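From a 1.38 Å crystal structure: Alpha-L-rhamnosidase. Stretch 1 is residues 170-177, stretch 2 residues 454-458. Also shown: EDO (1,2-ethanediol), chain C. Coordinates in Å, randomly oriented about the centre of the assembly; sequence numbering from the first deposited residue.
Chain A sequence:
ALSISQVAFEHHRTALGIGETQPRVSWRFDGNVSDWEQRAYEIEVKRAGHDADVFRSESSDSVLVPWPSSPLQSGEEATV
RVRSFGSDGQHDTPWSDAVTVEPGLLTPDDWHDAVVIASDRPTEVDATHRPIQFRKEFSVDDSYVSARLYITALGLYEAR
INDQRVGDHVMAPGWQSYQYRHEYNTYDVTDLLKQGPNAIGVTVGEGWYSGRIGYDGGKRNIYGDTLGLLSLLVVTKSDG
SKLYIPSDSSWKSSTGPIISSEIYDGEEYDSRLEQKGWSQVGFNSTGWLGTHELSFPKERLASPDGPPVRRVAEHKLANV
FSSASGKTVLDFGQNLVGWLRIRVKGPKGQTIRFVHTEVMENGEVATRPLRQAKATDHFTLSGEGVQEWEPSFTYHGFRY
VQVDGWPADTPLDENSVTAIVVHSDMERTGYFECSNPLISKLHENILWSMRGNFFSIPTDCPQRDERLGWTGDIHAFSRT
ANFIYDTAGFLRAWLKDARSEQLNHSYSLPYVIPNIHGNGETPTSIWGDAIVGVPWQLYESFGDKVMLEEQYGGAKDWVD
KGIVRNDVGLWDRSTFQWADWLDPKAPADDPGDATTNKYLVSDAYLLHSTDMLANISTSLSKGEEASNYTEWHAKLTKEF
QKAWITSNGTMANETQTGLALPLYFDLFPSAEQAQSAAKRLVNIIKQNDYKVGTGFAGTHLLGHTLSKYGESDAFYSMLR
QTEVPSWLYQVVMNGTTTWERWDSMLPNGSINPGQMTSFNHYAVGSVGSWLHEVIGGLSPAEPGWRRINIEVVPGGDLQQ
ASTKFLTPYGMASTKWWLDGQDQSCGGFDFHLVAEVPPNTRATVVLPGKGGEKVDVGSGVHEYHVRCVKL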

# COMPACT_ATOMS: atom_id res chain seq x y z
N VAL A 170 5.02 -14.00 3.24
CA VAL A 170 4.50 -14.74 2.10
C VAL A 170 4.67 -13.87 0.86
O VAL A 170 4.95 -12.66 0.95
CB VAL A 170 3.05 -15.20 2.29
CG1 VAL A 170 2.95 -16.17 3.44
CG2 VAL A 170 2.11 -14.02 2.47
N MET A 171 4.52 -14.47 -0.31
CA MET A 171 4.77 -13.78 -1.59
C MET A 171 6.10 -13.00 -1.56
O MET A 171 6.21 -11.88 -2.05
CB MET A 171 3.59 -12.90 -2.00
CG MET A 171 2.28 -13.68 -2.08
SD MET A 171 2.26 -15.02 -3.25
CE MET A 171 2.10 -14.11 -4.78
N ALA A 172 7.14 -13.62 -0.98
CA ALA A 172 8.42 -12.99 -0.72
C ALA A 172 9.37 -13.24 -1.87
O ALA A 172 9.43 -14.38 -2.37
CB ALA A 172 8.99 -13.55 0.56
N PRO A 173 10.18 -12.27 -2.31
CA PRO A 173 10.39 -10.95 -1.71
C PRO A 173 9.48 -9.83 -2.19
O PRO A 173 9.70 -8.68 -1.80
CB PRO A 173 11.85 -10.67 -2.15
CG PRO A 173 11.90 -11.23 -3.56
CD PRO A 173 11.14 -12.51 -3.39
N GLY A 174 8.44 -10.14 -2.96
CA GLY A 174 7.54 -9.12 -3.46
C GLY A 174 7.97 -8.66 -4.85
O GLY A 174 8.87 -9.29 -5.47
N TRP A 175 7.34 -7.62 -5.36
CA TRP A 175 7.54 -7.14 -6.71
C TRP A 175 8.29 -5.80 -6.72
O TRP A 175 7.69 -4.75 -6.41
CB TRP A 175 6.22 -7.03 -7.48
CG TRP A 175 6.42 -6.81 -8.94
CD1 TRP A 175 7.59 -6.83 -9.64
CD2 TRP A 175 5.39 -6.53 -9.91
NE1 TRP A 175 7.36 -6.63 -10.98
CE2 TRP A 175 6.02 -6.43 -11.17
CE3 TRP A 175 4.01 -6.37 -9.82
CZ2 TRP A 175 5.31 -6.21 -12.34
CZ3 TRP A 175 3.30 -6.12 -10.97
CH2 TRP A 175 3.94 -6.07 -12.22
N GLN A 176 9.59 -5.83 -7.02
CA GLN A 176 10.41 -4.64 -7.26
C GLN A 176 10.64 -4.52 -8.77
O GLN A 176 10.48 -5.51 -9.51
CB GLN A 176 11.75 -4.71 -6.50
CG GLN A 176 11.55 -4.79 -4.98
CD GLN A 176 11.37 -6.20 -4.44
OE1 GLN A 176 12.18 -7.10 -4.76
NE2 GLN A 176 10.37 -6.45 -3.61
N SER A 177 11.17 -3.39 -9.20
CA SER A 177 11.72 -3.20 -10.52
C SER A 177 13.08 -3.90 -10.47
O SER A 177 14.13 -3.28 -10.34
CB SER A 177 11.84 -1.73 -10.88
OG SER A 177 10.55 -1.14 -10.98
N PHE A 454 -2.73 -2.97 -1.37
CA PHE A 454 -1.38 -2.66 -0.88
C PHE A 454 -0.70 -4.01 -0.69
O PHE A 454 -0.70 -4.57 0.38
CB PHE A 454 -1.45 -1.77 0.36
CG PHE A 454 -1.53 -0.29 0.06
CD1 PHE A 454 -2.61 0.26 -0.63
CD2 PHE A 454 -0.45 0.52 0.37
CE1 PHE A 454 -2.64 1.62 -0.91
CE2 PHE A 454 -0.50 1.88 0.07
CZ PHE A 454 -1.56 2.40 -0.62
N PHE A 455 -0.29 -4.57 -1.83
CA PHE A 455 0.20 -5.98 -1.89
C PHE A 455 1.57 -5.95 -2.55
O PHE A 455 1.63 -6.19 -3.77
CB PHE A 455 -0.78 -6.83 -2.69
CG PHE A 455 -0.70 -8.32 -2.47
CD1 PHE A 455 0.32 -9.09 -3.06
CD2 PHE A 455 -1.62 -8.98 -1.67
CE1 PHE A 455 0.39 -10.45 -2.85
CE2 PHE A 455 -1.53 -10.35 -1.48
CZ PHE A 455 -0.54 -11.08 -2.06
N SER A 456 2.61 -5.56 -1.79
CA SER A 456 4.04 -5.31 -2.22
C SER A 456 4.14 -3.93 -2.91
O SER A 456 5.01 -3.16 -2.56
CB SER A 456 4.66 -6.48 -3.04
OG SER A 456 6.01 -6.24 -3.22
N ILE A 457 3.27 -3.70 -3.91
CA ILE A 457 3.15 -2.45 -4.67
C ILE A 457 1.68 -1.99 -4.57
O ILE A 457 0.81 -2.80 -4.24
CB ILE A 457 3.58 -2.65 -6.14
CG1 ILE A 457 2.65 -3.63 -6.85
CG2 ILE A 457 5.03 -3.06 -6.23
CD1 ILE A 457 2.66 -3.50 -8.36
N PRO A 458 1.37 -0.71 -4.82
CA PRO A 458 -0.00 -0.24 -4.82
C PRO A 458 -0.65 -0.59 -6.15
O PRO A 458 -0.38 0.04 -7.18
CB PRO A 458 0.14 1.27 -4.60
CG PRO A 458 1.50 1.60 -5.21
CD PRO A 458 2.33 0.34 -5.13
C1 EDO C . 7.34 -2.45 0.30
O1 EDO C . 6.72 -3.53 -0.49
C2 EDO C . 7.43 -2.75 1.80
O2 EDO C . 6.27 -2.25 2.58
O HOH W 1 8.24 -4.37 -3.15

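Two loops, far apart in the sequence, meet around Ser456. Its CA-to-CB bond points toward stretch 1, and chi1 is t at -172°. This rotamer places OG against the backbone at Gly174 and Trp175. Trp175 N donates a hydrogen bond to Ser456 OG, 2.9 Å long, with an N-H...O angle of 157°.

Gly174 leaves room for that hydroxyl. Its CA lies 3.3 Å from Ser456 OG, and an ideal CB would sit only 2.4 Å from the same oxygen, a clash. The backbone angles of Gly174, 94/-172, also call for glycine on their own, because a CB would be jammed against the carbonyl O of Pro173.

Trp175 has chi1 t, and its ring lies beside Ile457. Ile457 points toward stretch 1 with chi1 p and chi2 t. In this conformation CG2 packs 3.2 Å from Trp175 O, while CD1 reaches to 3.5 Å from Trp175 CE3. The approach of CD1 to the indole is oblique.

Met171 has all three chi angles in m, so its side chain is folded rather than extended. Its CG lies 3.8 Å from Phe455 CE1, at the edge of the ring and near its plane. The CA-to-CB bond of Phe455 points sideways, but with chi1 t the end of its ring comes nearer to stretch 1.

Gln176 points away at CB, yet chi1 m and chi2 p bend its end back. Its NE2 donates to Pro173 O at 2.9 Å, a link from the side chain to the backbone three residues earlier. NE2 also donates to water 1, 3.0 Å from the water O. That water O is 2.9 Å from Ser456 OG, to which it is hydrogen-bonded, so it bridges the two side chains.

A 1,2-ethanediol, probably from the crystallisation liquor, donates from O1 to Ser456 O at 2.7 Å.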